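Long-range contacts in period circadian protein homolog 2 (Mus musculus, PDB 3GDI), which probably acts in the mammalian circadian clock as a transcription regulator, its tandem PAS domains mediating protein-protein interactions: residues A[27-32]-A[39-44]; A[164-169]-A[265-270]; A[201-206]-A[233-238]. All blocks are in the same frame, centred on the assembly; numbering follows the deposited sequence.

Contact 1 (A[27-32]-A[39-44]); sequences FAVAVS and LYISNQ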
loop_
_atom_site.group_PDB
_atom_site.type_symbol
_atom_site.label_atom_id
_atom_site.label_comp_id
_atom_site.label_asym_id
_atom_site.label_seq_id
_atom_site.Cartn_x
_atom_site.Cartn_y
_atom_site.Cartn_z
ATOM N N PHE A 27 -10.020 -1.612 -25.548
ATOM C CA PHE A 27 -11.224 -2.425 -25.530
ATOM C C PHE A 27 -11.980 -2.161 -24.242
ATOM O O PHE A 27 -11.401 -1.726 -23.251
ATOM C CB PHE A 27 -10.904 -3.925 -25.672
ATOM C CG PHE A 27 -10.331 -4.569 -24.430
ATOM C CD1 PHE A 27 -8.956 -4.627 -24.224
ATOM C CD2 PHE A 27 -11.169 -5.152 -23.481
ATOM C CE1 PHE A 27 -8.427 -5.260 -23.094
ATOM C CE2 PHE A 27 -10.647 -5.783 -22.350
ATOM C CZ PHE A 27 -9.276 -5.837 -22.157
ATOM N N ALA A 28 -13.281 -2.405 -24.269
ATOM C CA ALA A 28 -14.115 -2.189 -23.097
ATOM C C ALA A 28 -14.714 -3.511 -22.647
ATOM O O ALA A 28 -14.875 -4.433 -23.447
ATOM C CB ALA A 28 -15.223 -1.197 -23.420
ATOM N N VAL A 29 -15.037 -3.600 -21.362
ATOM C CA VAL A 29 -15.619 -4.810 -20.806
ATOM C C VAL A 29 -16.413 -4.497 -19.544
ATOM O O VAL A 29 -15.969 -3.726 -18.694
ATOM C CB VAL A 29 -14.524 -5.847 -20.473
ATOM C CG1 VAL A 29 -13.545 -5.262 -19.470
ATOM C CG2 VAL A 29 -15.155 -7.111 -19.920
ATOM N N ALA A 30 -17.600 -5.087 -19.443
ATOM C CA ALA A 30 -18.465 -4.897 -18.286
ATOM C C ALA A 30 -18.450 -6.220 -17.548
ATOM O O ALA A 30 -18.702 -7.263 -18.141
ATOM C CB ALA A 30 -19.878 -4.552 -18.733
ATOM N N VAL A 31 -18.161 -6.177 -16.254
ATOM C CA VAL A 31 -18.073 -7.391 -15.456
ATOM C C VAL A 31 -19.002 -7.395 -14.251
ATOM O O VAL A 31 -18.947 -6.496 -13.415
ATOM C CB VAL A 31 -16.622 -7.596 -14.970
ATOM C CG1 VAL A 31 -16.529 -8.790 -14.039
ATOM C CG2 VAL A 31 -15.715 -7.784 -16.161
ATOM N N SER A 32 -19.849 -8.417 -14.165
ATOM C CA SER A 32 -20.781 -8.545 -13.057
ATOM C C SER A 32 -20.026 -8.435 -11.750
ATOM O O SER A 32 -19.103 -9.205 -11.502
ATOM C CB SER A 32 -21.489 -9.896 -13.106
ATOM O OG SER A 32 -22.182 -10.143 -11.892
ATOM N N LEU A 39 -20.304 -9.571 -18.692
ATOM C CA LEU A 39 -21.635 -9.239 -19.202
ATOM C C LEU A 39 -21.510 -8.682 -20.620
ATOM O O LEU A 39 -22.178 -9.151 -21.538
ATOM C CB LEU A 39 -22.316 -8.212 -18.290
ATOM C CG LEU A 39 -22.409 -8.569 -16.800
ATOM C CD1 LEU A 39 -23.023 -7.413 -16.029
ATOM C CD2 LEU A 39 -23.232 -9.830 -16.618
ATOM N N TYR A 40 -20.649 -7.682 -20.792
ATOM C CA TYR A 40 -20.415 -7.074 -22.102
ATOM C C TYR A 40 -18.920 -7.002 -22.407
ATOM O O TYR A 40 -18.116 -6.683 -21.529
ATOM C CB TYR A 40 -21.010 -5.660 -22.163
ATOM C CG TYR A 40 -20.523 -4.834 -23.344
ATOM C CD1 TYR A 40 -20.709 -5.272 -24.659
ATOM C CD2 TYR A 40 -19.855 -3.621 -23.146
ATOM C CE1 TYR A 40 -20.237 -4.526 -25.746
ATOM C CE2 TYR A 40 -19.381 -2.868 -24.226
ATOM C CZ TYR A 40 -19.574 -3.326 -25.519
ATOM O OH TYR A 40 -19.090 -2.595 -26.579
ATOM N N ILE A 41 -18.554 -7.302 -23.650
ATOM C CA ILE A 41 -17.158 -7.262 -24.073
ATOM C C ILE A 41 -17.075 -6.500 -25.400
ATOM O O ILE A 41 -17.815 -6.790 -26.341
ATOM C CB ILE A 41 -16.577 -8.703 -24.225
ATOM C CG1 ILE A 41 -15.243 -8.815 -23.478
ATOM C CG2 ILE A 41 -16.394 -9.064 -25.692
ATOM C CD1 ILE A 41 -14.143 -7.908 -23.998
ATOM N N SER A 42 -16.183 -5.513 -25.460
ATOM C CA SER A 42 -16.009 -4.699 -26.660
ATOM C C SER A 42 -15.321 -5.469 -27.781
ATOM O O SER A 42 -14.562 -6.408 -27.531
ATOM C CB SER A 42 -15.199 -3.443 -26.328
ATOM O OG SER A 42 -14.990 -2.647 -27.482
ATOM N N ASN A 43 -15.593 -5.069 -29.018
ATOM C CA ASN A 43 -14.999 -5.715 -30.183
ATOM C C ASN A 43 -13.507 -5.392 -30.264
ATOM O O ASN A 43 -12.967 -4.708 -29.390
ATOM C CB ASN A 43 -15.702 -5.241 -31.456
ATOM C CG ASN A 43 -17.158 -5.655 -31.504
ATOM O OD1 ASN A 43 -17.474 -6.833 -31.676
ATOM N ND2 ASN A 43 -18.053 -4.687 -31.344
ATOM N N GLN A 44 -12.851 -5.888 -31.311
ATOM C CA GLN A 44 -11.423 -5.655 -31.518
ATOM C C GLN A 44 -10.569 -6.468 -30.545
ATOM O O GLN A 44 -9.350 -6.556 -30.698
ATOM C CB GLN A 44 -11.108 -4.158 -31.377
ATOM C CG GLN A 44 -9.648 -3.784 -31.599
ATOM C CD GLN A 44 -9.418 -2.281 -31.568
ATOM O OE1 GLN A 44 -9.904 -1.549 -32.430
ATOM N NE2 GLN A 44 -8.676 -1.815 -30.570
#
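I41 reaches across the hairpin with its CD1, which lies 3.6 Å from the carbonyl O of A28 and 4.1 Å from CD2 of the F27 ring. A chi1 of 75° sets CG of F27 between its backbone N and carbonyl carbon. I41 itself has a strained chi1 of -130°, away from the staggered positions, and its CG1 packs 3.9 Å from CG2 of V29, on the same face of the sheet. The A30 and Y40 side chains occupy the other face, where their CB atoms touch. S42 brings its CB to 3.7 Å from CB of A28.

The pair is the first hairpin of the five-stranded antiparallel PAS-A sheet, 38-41 outermost within the chain and 26-31 bonded on its other side to 142-150. The bond from A30 N to Y40 O is nearly straight (169° at the hydrogen), and S42 N donates to A28 O at 2.6 Å. L39 and Y40 both face A30 in a classic beta bulge, A30 O receiving a weak bond from each of their N atoms. Beyond it, L39 CD2 meets S32 CB, while S32 OG takes bonds from V34 N and S35 N. Backbone bonds thus fix the register, and a few apolar contacts on each face add to them.

Contact 2 (A[164-169]-A[265-270]); sequences KRIFTT and RHKVRV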
loop_
_atom_site.group_PDB
_atom_site.type_symbol
_atom_site.label_atom_id
_atom_site.label_comp_id
_atom_site.label_asym_id
_atom_site.label_seq_id
_atom_site.Cartn_x
_atom_site.Cartn_y
_atom_site.Cartn_z
ATOM N N LYS A 164 11.173 13.365 -21.641
ATOM C CA LYS A 164 9.947 13.081 -20.919
ATOM C C LYS A 164 9.886 11.664 -20.362
ATOM O O LYS A 164 8.829 11.201 -19.953
ATOM C CB LYS A 164 8.750 13.342 -21.825
ATOM C CG LYS A 164 8.706 14.765 -22.377
ATOM C CD LYS A 164 7.393 15.032 -23.115
ATOM C CE LYS A 164 7.329 16.444 -23.682
ATOM N NZ LYS A 164 5.970 16.750 -24.230
ATOM N N ARG A 165 11.023 10.976 -20.352
ATOM C CA ARG A 165 11.091 9.621 -19.819
ATOM C C ARG A 165 11.358 9.803 -18.343
ATOM O O ARG A 165 12.449 9.550 -17.856
ATOM C CB ARG A 165 12.226 8.842 -20.494
ATOM C CG ARG A 165 12.199 9.032 -21.991
ATOM C CD ARG A 165 12.514 7.789 -22.776
ATOM N NE ARG A 165 13.936 7.483 -22.788
ATOM C CZ ARG A 165 14.540 6.812 -23.766
ATOM N NH1 ARG A 165 13.847 6.385 -24.816
ATOM N NH2 ARG A 165 15.837 6.553 -23.683
ATOM N N ILE A 166 10.331 10.268 -17.647
ATOM C CA ILE A 166 10.394 10.552 -16.224
ATOM C C ILE A 166 9.371 9.758 -15.430
ATOM O O ILE A 166 8.187 9.726 -15.764
ATOM C CB ILE A 166 10.121 12.063 -15.974
ATOM C CG1 ILE A 166 11.153 12.897 -16.729
ATOM C CG2 ILE A 166 10.132 12.384 -14.466
ATOM C CD1 ILE A 166 10.921 14.388 -16.610
ATOM N N PHE A 167 9.833 9.113 -14.373
ATOM C CA PHE A 167 8.930 8.373 -13.499
ATOM C C PHE A 167 9.395 8.564 -12.051
ATOM O O PHE A 167 10.547 8.928 -11.805
ATOM C CB PHE A 167 8.893 6.886 -13.867
ATOM C CG PHE A 167 10.142 6.153 -13.543
ATOM C CD1 PHE A 167 11.228 6.195 -14.405
ATOM C CD2 PHE A 167 10.230 5.400 -12.385
ATOM C CE1 PHE A 167 12.397 5.487 -14.123
ATOM C CE2 PHE A 167 11.386 4.686 -12.081
ATOM C CZ PHE A 167 12.477 4.727 -12.953
ATOM N N THR A 168 8.500 8.343 -11.096
ATOM C CA THR A 168 8.871 8.501 -9.697
ATOM C C THR A 168 8.651 7.231 -8.885
ATOM O O THR A 168 7.859 6.373 -9.248
ATOM C CB THR A 168 8.081 9.634 -9.017
ATOM O OG1 THR A 168 6.741 9.196 -8.777
ATOM C CG2 THR A 168 8.042 10.875 -9.905
ATOM N N THR A 169 9.380 7.123 -7.782
ATOM C CA THR A 169 9.267 5.988 -6.888
ATOM C C THR A 169 9.220 6.537 -5.471
ATOM O O THR A 169 9.807 7.585 -5.174
ATOM C CB THR A 169 10.475 5.063 -6.991
ATOM O OG1 THR A 169 11.657 5.798 -6.663
ATOM C CG2 THR A 169 10.600 4.492 -8.387
ATOM N N ARG A 265 12.583 11.162 -8.195
ATOM C CA ARG A 265 12.040 11.526 -9.495
ATOM C C ARG A 265 13.134 11.170 -10.466
ATOM O O ARG A 265 14.172 11.819 -10.496
ATOM C CB ARG A 265 11.759 13.019 -9.569
ATOM C CG ARG A 265 11.097 13.410 -10.867
ATOM C CD ARG A 265 10.888 14.879 -10.939
ATOM N NE ARG A 265 9.800 15.212 -11.845
ATOM C CZ ARG A 265 9.969 15.600 -13.102
ATOM N NH1 ARG A 265 11.196 15.698 -13.602
ATOM N NH2 ARG A 265 8.911 15.898 -13.851
ATOM N N HIS A 266 12.891 10.146 -11.269
ATOM C CA HIS A 266 13.896 9.662 -12.191
ATOM C C HIS A 266 13.752 10.031 -13.650
ATOM O O HIS A 266 12.650 10.123 -14.182
ATOM C CB HIS A 266 13.974 8.144 -12.077
ATOM C CG HIS A 266 14.017 7.656 -10.665
ATOM N ND1 HIS A 266 12.930 7.081 -10.044
ATOM C CD2 HIS A 266 15.001 7.699 -9.738
ATOM C CE1 HIS A 266 13.243 6.791 -8.793
ATOM N NE2 HIS A 266 14.494 7.156 -8.582
ATOM N N LYS A 267 14.893 10.225 -14.293
ATOM C CA LYS A 267 14.934 10.548 -15.706
ATOM C C LYS A 267 15.857 9.509 -16.307
ATOM O O LYS A 267 17.035 9.424 -15.937
ATOM C CB LYS A 267 15.500 11.953 -15.911
ATOM C CG LYS A 267 15.052 12.609 -17.209
ATOM C CD LYS A 267 16.151 12.597 -18.271
ATOM C CE LYS A 267 17.257 13.603 -17.939
ATOM N NZ LYS A 267 18.445 13.460 -18.831
ATOM N N VAL A 268 15.321 8.685 -17.201
ATOM C CA VAL A 268 16.148 7.668 -17.821
ATOM C C VAL A 268 16.933 8.321 -18.937
ATOM O O VAL A 268 16.385 8.737 -19.955
ATOM C CB VAL A 268 15.311 6.449 -18.335
ATOM C CG1 VAL A 268 13.839 6.744 -18.240
ATOM C CG2 VAL A 268 15.717 6.072 -19.746
ATOM N N ARG A 269 18.234 8.431 -18.710
ATOM C CA ARG A 269 19.133 9.053 -19.660
ATOM C C ARG A 269 19.576 8.049 -20.725
ATOM O O ARG A 269 19.868 8.426 -21.865
ATOM C CB ARG A 269 20.337 9.612 -18.913
ATOM C CG ARG A 269 21.041 10.742 -19.634
ATOM C CD ARG A 269 22.241 11.184 -18.825
ATOM N NE ARG A 269 23.150 10.064 -18.599
ATOM C CZ ARG A 269 23.994 9.996 -17.579
ATOM N NH1 ARG A 269 24.035 10.984 -16.694
ATOM N NH2 ARG A 269 24.802 8.953 -17.443
ATOM N N VAL A 270 19.626 6.775 -20.349
ATOM C CA VAL A 270 20.008 5.718 -21.283
ATOM C C VAL A 270 19.093 4.510 -21.112
ATOM O O VAL A 270 19.129 3.829 -20.092
ATOM C CB VAL A 270 21.476 5.275 -21.073
ATOM C CG1 VAL A 270 21.831 4.196 -22.072
ATOM C CG2 VAL A 270 22.410 6.466 -21.225
#
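Three backbone hydrogen bonds join R165-F167 to H266-V268. F167 and H266 form a hydrogen-bonded antiparallel pair: F167 N donates to H266 O at 3.0 Å and H266 N to F167 O at 2.7 Å. Just ahead of strand 166-169, R165, itself the centre of an inverse gamma turn, offers its O to V268 N at 3.1 Å. The non-hydrogen-bonded pairs I166-K267 and T168-R265 flank F167-H266, and CA of I166 makes a CA-H...O contact with H266 O.

Aromatic contact falls on the F167-H266 face. CB of H266 lies over the F167 ring face, 4.0 Å from its centroid; the two rings are oblique, their planes 42° apart.

Apolar-to-cation packing occupies the opposite face. CG2 of I166 sits over the centre of the R265 guanidinium, 3.5 Å from CZ; the arginine chain is extended, its CG anti to the backbone N (chi1 -176°).

Separately, V268 CG1 packs 3.5 Å from CB of R165, whose NE is buried without a polar partner.

Strands 166-171 and 259-268 are neighbouring inner strands of the second PAS domain's antiparallel sheet, order 2-1-5-4-3. L187 of helix 184-188 covers R165, F167 and V268, while strand 241-252 continues the sheet, with W248 edge-to-face on H266. R265 also packs on W255 of the second subunit.

Contact 3 (A[201-206]-A[233-238]); sequences LVQLHP and RFRTRN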
loop_
_atom_site.group_PDB
_atom_site.type_symbol
_atom_site.label_atom_id
_atom_site.label_comp_id
_atom_site.label_asym_id
_atom_site.label_seq_id
_atom_site.Cartn_x
_atom_site.Cartn_y
_atom_site.Cartn_z
ATOM N N LEU A 201 16.785 -1.771 -3.055
ATOM C CA LEU A 201 18.152 -2.136 -3.396
ATOM C C LEU A 201 18.311 -3.307 -4.351
ATOM O O LEU A 201 19.310 -3.403 -5.059
ATOM C CB LEU A 201 18.941 -2.409 -2.116
ATOM C CG LEU A 201 19.690 -1.199 -1.559
ATOM C CD1 LEU A 201 18.792 0.007 -1.620
ATOM C CD2 LEU A 201 20.147 -1.470 -0.131
ATOM N N VAL A 202 17.332 -4.201 -4.362
ATOM C CA VAL A 202 17.384 -5.360 -5.238
ATOM C C VAL A 202 17.371 -4.941 -6.709
ATOM O O VAL A 202 18.092 -5.512 -7.531
ATOM C CB VAL A 202 16.215 -6.346 -4.899
ATOM C CG1 VAL A 202 15.701 -7.058 -6.131
ATOM C CG2 VAL A 202 16.715 -7.374 -3.913
ATOM N N GLN A 203 16.579 -3.924 -7.033
ATOM C CA GLN A 203 16.489 -3.437 -8.406
ATOM C C GLN A 203 17.718 -2.661 -8.860
ATOM O O GLN A 203 17.893 -2.420 -10.046
ATOM C CB GLN A 203 15.270 -2.535 -8.569
ATOM C CG GLN A 203 13.962 -3.203 -8.245
ATOM C CD GLN A 203 13.735 -4.453 -9.061
ATOM O OE1 GLN A 203 14.072 -4.509 -10.238
ATOM N NE2 GLN A 203 13.141 -5.458 -8.442
ATOM N N LEU A 204 18.567 -2.251 -7.932
ATOM C CA LEU A 204 19.744 -1.489 -8.320
ATOM C C LEU A 204 20.889 -2.393 -8.735
ATOM O O LEU A 204 20.993 -3.525 -8.277
ATOM C CB LEU A 204 20.195 -0.579 -7.168
ATOM C CG LEU A 204 19.686 0.867 -7.117
ATOM C CD1 LEU A 204 18.178 0.943 -7.213
ATOM C CD2 LEU A 204 20.145 1.476 -5.822
ATOM N N HIS A 205 21.746 -1.896 -9.618
ATOM C CA HIS A 205 22.885 -2.673 -10.051
ATOM C C HIS A 205 23.720 -2.921 -8.802
ATOM O O HIS A 205 23.855 -2.037 -7.961
ATOM C CB HIS A 205 23.710 -1.891 -11.078
ATOM C CG HIS A 205 24.904 -2.642 -11.587
ATOM N ND1 HIS A 205 25.015 -3.060 -12.896
ATOM C CD2 HIS A 205 26.002 -3.110 -10.945
ATOM C CE1 HIS A 205 26.127 -3.761 -13.035
ATOM N NE2 HIS A 205 26.743 -3.807 -11.867
ATOM N N PRO A 206 24.285 -4.129 -8.662
ATOM C CA PRO A 206 25.106 -4.446 -7.487
ATOM C C PRO A 206 26.240 -3.459 -7.183
ATOM O O PRO A 206 26.696 -3.369 -6.049
ATOM C CB PRO A 206 25.609 -5.872 -7.779
ATOM C CG PRO A 206 25.410 -6.054 -9.263
ATOM C CD PRO A 206 24.125 -5.311 -9.523
ATOM N N ARG A 233 22.089 2.838 -11.894
ATOM C CA ARG A 233 21.533 1.875 -12.829
ATOM C C ARG A 233 20.415 1.104 -12.150
ATOM O O ARG A 233 20.578 0.606 -11.045
ATOM C CB ARG A 233 22.630 0.949 -13.337
ATOM C CG ARG A 233 23.470 1.617 -14.414
ATOM C CD ARG A 233 24.665 0.795 -14.794
ATOM N NE ARG A 233 25.538 0.583 -13.645
ATOM C CZ ARG A 233 26.664 -0.122 -13.677
ATOM N NH1 ARG A 233 27.063 -0.688 -14.812
ATOM N NH2 ARG A 233 27.393 -0.262 -12.571
ATOM N N PHE A 234 19.272 1.032 -12.822
ATOM C CA PHE A 234 18.078 0.369 -12.307
ATOM C C PHE A 234 17.696 -0.792 -13.237
ATOM O O PHE A 234 17.613 -0.610 -14.458
ATOM C CB PHE A 234 16.945 1.391 -12.271
ATOM C CG PHE A 234 15.775 0.982 -11.431
ATOM C CD1 PHE A 234 15.620 1.499 -10.139
ATOM C CD2 PHE A 234 14.816 0.105 -11.927
ATOM C CE1 PHE A 234 14.520 1.146 -9.350
ATOM C CE2 PHE A 234 13.716 -0.255 -11.147
ATOM C CZ PHE A 234 13.567 0.268 -9.855
ATOM N N ARG A 235 17.457 -1.975 -12.672
ATOM C CA ARG A 235 17.100 -3.133 -13.479
ATOM C C ARG A 235 15.650 -3.136 -13.954
ATOM O O ARG A 235 14.730 -2.834 -13.193
ATOM C CB ARG A 235 17.377 -4.420 -12.710
ATOM C CG ARG A 235 17.089 -5.687 -13.511
ATOM C CD ARG A 235 17.849 -6.885 -12.948
ATOM N NE ARG A 235 17.662 -7.011 -11.507
ATOM C CZ ARG A 235 16.510 -7.330 -10.930
ATOM N NH1 ARG A 235 16.426 -7.414 -9.609
ATOM N NH2 ARG A 235 15.442 -7.582 -11.679
ATOM N N THR A 236 15.445 -3.483 -15.218
ATOM C CA THR A 236 14.097 -3.522 -15.755
ATOM C C THR A 236 13.582 -4.958 -15.764
ATOM O O THR A 236 14.290 -5.891 -15.374
ATOM C CB THR A 236 14.034 -2.950 -17.188
ATOM O OG1 THR A 236 14.598 -3.890 -18.111
ATOM C CG2 THR A 236 14.812 -1.643 -17.273
ATOM N N ARG A 237 12.344 -5.117 -16.222
ATOM C CA ARG A 237 11.677 -6.410 -16.278
ATOM C C ARG A 237 12.435 -7.432 -17.120
ATOM O O ARG A 237 12.438 -8.611 -16.796
ATOM C CB ARG A 237 10.259 -6.221 -16.833
ATOM C CG ARG A 237 9.362 -7.456 -16.815
ATOM C CD ARG A 237 9.053 -7.889 -15.396
ATOM N NE ARG A 237 7.801 -8.640 -15.285
ATOM C CZ ARG A 237 7.522 -9.761 -15.952
ATOM N NH1 ARG A 237 8.403 -10.282 -16.797
ATOM N NH2 ARG A 237 6.354 -10.367 -15.764
ATOM N N ASN A 238 13.079 -6.981 -18.195
ATOM C CA ASN A 238 13.812 -7.893 -19.066
ATOM C C ASN A 238 15.252 -8.161 -18.625
ATOM O O ASN A 238 16.059 -8.684 -19.396
ATOM C CB ASN A 238 13.776 -7.386 -20.521
ATOM C CG ASN A 238 14.657 -6.154 -20.761
ATOM O OD1 ASN A 238 14.495 -5.455 -21.762
ATOM N ND2 ASN A 238 15.593 -5.898 -19.858
HETATM O O HOH W 1 20.282 -6.444 -9.693
#
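Q203 and F234 form the tight, buried part of the contact. CB of Q203 sits over the F234 ring face but toward its rim, 3.8 Å from the centroid, and L204 CD1 comes obliquely to CD1 of the ring at 3.9 Å. Alongside, R235 N donates to Q203 O at 2.7 Å in a nearly straight bond.

The more open side carries the partly exposed H205, R233 and R235. H205 and R233 lie side by side and point the same way, the guanidinium flat on the imidazole with centres 3.6 Å apart and planes at 1°. A bend at chi3 (-60°) sets NE of R233, and the guanidinium beyond it lies over the ring, CZ 3.5 Å from H205 ND1. Y241 also meets the H205 ring. H205 N donates to R233 O at 3.1 Å, standing above the carbonyl plane.

Looser contacts surround the R235 guanidinium. Its NH1 bonds to V202 O at 3.3 Å from above the carbonyl plane, and water 1 bridges the same oxygen to NE. Q203 OE1 stands over one guanidinium face, 3.7 Å from NH2, which has its strongest partner in E286, by a salt bridge.

A single bridge, L204-F234, ties the turn after helix 200-203 to strand 227-235, an outermost strand of the 2-1-5-4-3 antiparallel sheet that characterises the PAS fold.

Overall arrangement
Contact 1 belongs to one PAS domain, and contacts 2 and 3 to the other; centres of contacts 1 and 2 are 34 Å apart, on opposite sides of the chain's centre. Contact 1 is a local hairpin, whereas contact 2 closes a loop of 95 residues, inside which contact 3 is nested. Contacts 2 and 3 reach the same sheet, their nearest atoms about 5 Å apart. Contacts 1 and 3 each involve an outermost strand of their sheet within the chain; contact 2 joins inner ones. All are partly buried, but contact 1 has two exposed touching residues and the others none. Contact 1 is chiefly backbone and apolar, contact 2 adds aromatic and arginine packing, and contact 3 adds an arginine-histidine stack, a CH-pi contact and a bridging water to its backbone bonds.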